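Local coordinates for phytase (Debaryomyces castellii, PDB 2GFI), which catalyses the hydrolysis of phytate (myo-inositol hexakisphosphate) as a 3-phytase, and belongs to the histidine acid phosphatase family, at residues 439-442 against 443-447; 202-205 against 206-209. One frame throughout, in Å; residues are numbered along the deposited sequence.

In the fold
Interaction 2 comes first along the chain, in the loop between strand 189-194 and helix 220-223. Interaction 1 comes much later, near the C-terminus, where the chain turns into the short helix 442-445. In the fold their centres are about 12 Å apart, on the same side of the chain's centre. The two touch directly. Asn203 OD1 receives probable hydrogen bonds from the backbone N atoms of Thr441 and Phe442, and Leu205 packs on Phe442 and Tyr443. Helix 302-318 borders both contacts. The C-terminal turn is thus joined to a loop whose Thr206 side chain lies about 9 Å from those of the predicted active-site residues His70 and Asp333.

Interaction 1: 439-442 against 443-447; sequences AVTF and YWDYE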
loop_
_atom_site.group_PDB
_atom_site.type_symbol
_atom_site.label_atom_id
_atom_site.label_comp_id
_atom_site.label_asym_id
_atom_site.label_seq_id
_atom_site.Cartn_x
_atom_site.Cartn_y
_atom_site.Cartn_z
ATOM N N ALA A 439 17.520 -33.395 -29.972
ATOM C CA ALA A 439 17.704 -32.908 -28.623
ATOM C C ALA A 439 18.291 -31.506 -28.684
ATOM O O ALA A 439 18.781 -31.070 -29.739
ATOM C CB ALA A 439 18.625 -33.867 -27.833
ATOM N N VAL A 440 18.197 -30.791 -27.556
ATOM C CA VAL A 440 18.853 -29.502 -27.386
ATOM C C VAL A 440 20.344 -29.761 -27.226
ATOM O O VAL A 440 20.761 -30.622 -26.425
ATOM C CB VAL A 440 18.318 -28.718 -26.124
ATOM C CG1 VAL A 440 19.267 -27.544 -25.718
ATOM C CG2 VAL A 440 16.889 -28.243 -26.327
ATOM N N THR A 441 21.125 -29.010 -27.993
ATOM C CA THR A 441 22.560 -28.960 -27.834
ATOM C C THR A 441 23.045 -27.527 -27.712
ATOM O O THR A 441 24.206 -27.312 -27.369
ATOM C CB THR A 441 23.306 -29.677 -29.025
ATOM O OG1 THR A 441 23.019 -29.018 -30.270
ATOM C CG2 THR A 441 22.794 -31.142 -29.216
ATOM N N PHE A 442 22.185 -26.540 -28.001
ATOM C CA PHE A 442 22.658 -25.145 -28.084
ATOM C C PHE A 442 23.297 -24.631 -26.781
ATOM O O PHE A 442 24.151 -23.765 -26.841
ATOM C CB PHE A 442 21.593 -24.172 -28.674
ATOM C CG PHE A 442 20.346 -24.024 -27.827
ATOM C CD1 PHE A 442 20.361 -23.257 -26.663
ATOM C CD2 PHE A 442 19.169 -24.685 -28.182
ATOM C CE1 PHE A 442 19.221 -23.137 -25.879
ATOM C CE2 PHE A 442 18.009 -24.587 -27.392
ATOM C CZ PHE A 442 18.047 -23.799 -26.226
ATOM N N TYR A 443 22.901 -25.150 -25.609
ATOM C CA TYR A 443 23.555 -24.719 -24.348
ATOM C C TYR A 443 25.024 -25.169 -24.261
ATOM O O TYR A 443 25.820 -24.568 -23.517
ATOM C CB TYR A 443 22.801 -25.150 -23.065
ATOM C CG TYR A 443 21.380 -24.622 -22.916
ATOM C CD1 TYR A 443 21.133 -23.266 -22.710
ATOM C CD2 TYR A 443 20.284 -25.491 -22.969
ATOM C CE1 TYR A 443 19.842 -22.787 -22.573
ATOM C CE2 TYR A 443 18.977 -25.015 -22.843
ATOM C CZ TYR A 443 18.772 -23.664 -22.647
ATOM O OH TYR A 443 17.498 -23.176 -22.534
ATOM N N TRP A 444 25.380 -26.212 -25.018
ATOM C CA TRP A 444 26.737 -26.754 -24.989
ATOM C C TRP A 444 27.584 -26.479 -26.242
ATOM O O TRP A 444 28.801 -26.281 -26.157
ATOM C CB TRP A 444 26.679 -28.254 -24.680
ATOM C CG TRP A 444 25.953 -28.486 -23.403
ATOM C CD1 TRP A 444 26.465 -28.400 -22.132
ATOM C CD2 TRP A 444 24.570 -28.804 -23.259
ATOM N NE1 TRP A 444 25.477 -28.660 -21.203
ATOM C CE2 TRP A 444 24.302 -28.909 -21.868
ATOM C CE3 TRP A 444 23.524 -29.020 -24.161
ATOM C CZ2 TRP A 444 23.029 -29.206 -21.369
ATOM C CZ3 TRP A 444 22.276 -29.311 -23.663
ATOM C CH2 TRP A 444 22.035 -29.403 -22.273
ATOM N N ASP A 445 26.959 -26.442 -27.403
ATOM C CA ASP A 445 27.726 -26.305 -28.628
ATOM C C ASP A 445 27.669 -24.913 -29.210
ATOM O O ASP A 445 28.018 -24.727 -30.377
ATOM C CB ASP A 445 27.242 -27.326 -29.658
ATOM C CG ASP A 445 25.814 -27.069 -30.139
ATOM O OD1 ASP A 445 25.241 -25.964 -29.897
ATOM O OD2 ASP A 445 25.190 -27.930 -30.785
ATOM N N TYR A 446 27.209 -23.940 -28.419
ATOM C CA TYR A 446 27.030 -22.561 -28.901
ATOM C C TYR A 446 28.363 -21.834 -29.161
ATOM O O TYR A 446 28.409 -20.798 -29.858
ATOM C CB TYR A 446 26.147 -21.735 -27.947
ATOM C CG TYR A 446 26.824 -21.364 -26.638
ATOM C CD1 TYR A 446 27.603 -20.207 -26.519
ATOM C CD2 TYR A 446 26.681 -22.175 -25.521
ATOM C CE1 TYR A 446 28.220 -19.885 -25.313
ATOM C CE2 TYR A 446 27.278 -21.858 -24.319
ATOM C CZ TYR A 446 28.052 -20.735 -24.216
ATOM O OH TYR A 446 28.655 -20.491 -22.993
ATOM N N GLU A 447 29.440 -22.345 -28.572
ATOM C CA GLU A 447 30.742 -21.790 -28.868
ATOM C C GLU A 447 31.361 -22.344 -30.159
ATOM O O GLU A 447 32.298 -21.757 -30.684
ATOM C CB GLU A 447 31.668 -21.866 -27.661
ATOM C CG GLU A 447 31.550 -20.613 -26.781
ATOM C CD GLU A 447 32.285 -20.714 -25.442
ATOM O OE1 GLU A 447 32.511 -21.840 -24.894
ATOM O OE2 GLU A 447 32.635 -19.633 -24.910
#
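Neighbours in sequence, Phe442 and Tyr443 send their side chains off in the same direction, and their rings form an edge-to-face pair. The edge atom Phe442 CE1 sits over the centre of the Tyr443 ring, 3.3 Å from Tyr443 CZ. The planes are tilted at 50°, well short of a perpendicular T. Val440 closes in on the same pair. With CG1 anti to the backbone N (chi1 164°), this methyl lies above the Phe442 ring, offset toward its rim. Val440 CG1 also comes 3.6 Å from Tyr443 CD2. A looser apolar touch, 4.0 Å, joins Val440 CG1 to Trp444 CZ3.

Phe442, Tyr443 and Trp444 belong to the short, weakly bonded helical turn 442-445. Helix 302-318 covers Val440, Tyr443 and Trp444, while Leu205 packs on the side chains of Phe442 and Tyr443.

The polar contacts centre on Thr441. Its backbone O takes the N-H groups three and four residues on, as in a helical turn. Asp445 N, at 2.9 Å from Thr441 O, comes nearly in line with the carbonyl. Trp444 N, at 2.8 Å from Thr441 O, stands above the carbonyl plane. Thr441 OG1 also donates to Asp445 OD2; the 2.5 Å between Thr441 OG1 and Asp445 OD2 is very short, and its exact value is doubtful. Asp445 OD1 is hydrogen-bonded to Tyr451 OH. Two partners therefore hold the carboxylate. The hydroxyl of Tyr443 is hydrogen-bonded to Ser329 OG.

Interaction 2: 202-205 against 206-209; sequences ANSL and TPRD
Thr206 OG1 is gripped by two partners and has Ser204 OG beside it. Thr206 OG1 donates to Asp209 OD2 at 2.9 Å, meeting that oxygen from above the carboxylate plane. It also accepts a longer bond from a water, which in turn accepts from Leu205 N at 2.9 Å. The water thus links the backbone of Leu205 to the side chain of the next residue. Ser204 OG lies 3.2 Å from Thr206 OG1.

Ser204 OG accepts directly from Thr206 N at 2.9 Å, with an N-H...O angle of 143°. The serine torsion explains this bond: OG is turned away from its own backbone N (chi1 -175°) and lies beside its carbonyl carbon, facing the next peptides.

The proline ring lies close against the preceding peptide, with Pro207 CD 3.3 Å from Leu205 C. Pro207 also packs on Ile305 and Thr308 of helix 302-318. Asp209 N bonds back to Thr206 O, closing a turn over residues 206-209. Arg208 holds Asp335 by a salt bridge through NE, which ties the loop to helix 333-343.

The bond from Thr206 N back to Ser204 OG, two residues earlier, is that of an ST turn. In this histidine acid phosphatase the turn is buried, and the Thr206 side chain lies about 9 Å from those of His70 and Asp333, the predicted nucleophile and proton donor.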
loop_
_atom_site.group_PDB
_atom_site.type_symbol
_atom_site.label_atom_id
_atom_site.label_comp_id
_atom_site.label_asym_id
_atom_site.label_seq_id
_atom_site.Cartn_x
_atom_site.Cartn_y
_atom_site.Cartn_z
ATOM N N ALA A 202 14.357 -30.070 -32.207
ATOM C CA ALA A 202 14.373 -29.951 -30.780
ATOM C C ALA A 202 15.493 -29.033 -30.298
ATOM O O ALA A 202 15.527 -28.649 -29.116
ATOM C CB ALA A 202 14.501 -31.331 -30.146
ATOM N N ASN A 203 16.405 -28.671 -31.195
ATOM C CA ASN A 203 17.508 -27.801 -30.816
ATOM C C ASN A 203 17.088 -26.354 -30.983
ATOM O O ASN A 203 17.543 -25.650 -31.880
ATOM C CB ASN A 203 18.766 -28.092 -31.617
ATOM C CG ASN A 203 19.920 -27.272 -31.137
ATOM O OD1 ASN A 203 20.108 -27.116 -29.924
ATOM N ND2 ASN A 203 20.672 -26.696 -32.064
ATOM N N SER A 204 16.208 -25.929 -30.089
ATOM C CA SER A 204 15.309 -24.795 -30.336
ATOM C C SER A 204 14.793 -24.293 -28.998
ATOM O O SER A 204 14.606 -25.073 -28.068
ATOM C CB SER A 204 14.120 -25.285 -31.149
ATOM O OG SER A 204 13.274 -24.224 -31.512
ATOM N N LEU A 205 14.581 -22.989 -28.910
ATOM C CA LEU A 205 13.827 -22.405 -27.792
ATOM C C LEU A 205 12.343 -22.397 -28.119
ATOM O O LEU A 205 11.518 -22.068 -27.281
ATOM C CB LEU A 205 14.346 -21.006 -27.455
ATOM C CG LEU A 205 15.625 -21.012 -26.629
ATOM C CD1 LEU A 205 16.208 -19.641 -26.546
ATOM C CD2 LEU A 205 15.434 -21.672 -25.221
ATOM N N THR A 206 12.017 -22.776 -29.349
ATOM C CA THR A 206 10.634 -22.913 -29.798
ATOM C C THR A 206 10.445 -24.290 -30.453
ATOM O O THR A 206 10.111 -24.357 -31.620
ATOM C CB THR A 206 10.263 -21.787 -30.827
ATOM O OG1 THR A 206 11.184 -21.804 -31.937
ATOM C CG2 THR A 206 10.433 -20.395 -30.229
ATOM N N PRO A 207 10.661 -25.381 -29.714
ATOM C CA PRO A 207 10.595 -26.731 -30.304
ATOM C C PRO A 207 9.232 -27.099 -30.895
ATOM O O PRO A 207 9.142 -28.026 -31.726
ATOM C CB PRO A 207 10.936 -27.647 -29.130
ATOM C CG PRO A 207 10.596 -26.820 -27.905
ATOM C CD PRO A 207 10.988 -25.418 -28.273
ATOM N N ARG A 208 8.174 -26.390 -30.509
ATOM C CA ARG A 208 6.880 -26.655 -31.128
ATOM C C ARG A 208 6.920 -26.382 -32.640
ATOM O O ARG A 208 6.108 -26.932 -33.371
ATOM C CB ARG A 208 5.782 -25.802 -30.490
ATOM C CG ARG A 208 5.901 -24.340 -30.828
ATOM C CD ARG A 208 5.165 -23.445 -29.921
ATOM N NE ARG A 208 5.863 -22.175 -29.794
ATOM C CZ ARG A 208 5.544 -21.081 -30.467
ATOM N NH1 ARG A 208 4.510 -21.105 -31.307
ATOM N NH2 ARG A 208 6.255 -19.968 -30.292
ATOM N N ASP A 209 7.825 -25.498 -33.079
ATOM C CA ASP A 209 7.928 -25.099 -34.474
ATOM C C ASP A 209 8.326 -26.281 -35.390
ATOM O O ASP A 209 7.807 -26.421 -36.501
ATOM C CB ASP A 209 8.947 -23.957 -34.622
ATOM C CG ASP A 209 8.433 -22.629 -34.079
ATOM O OD1 ASP A 209 7.257 -22.523 -33.700
ATOM O OD2 ASP A 209 9.141 -21.620 -33.994
HETATM O O HOH W 1 14.159 -20.954 -30.885
#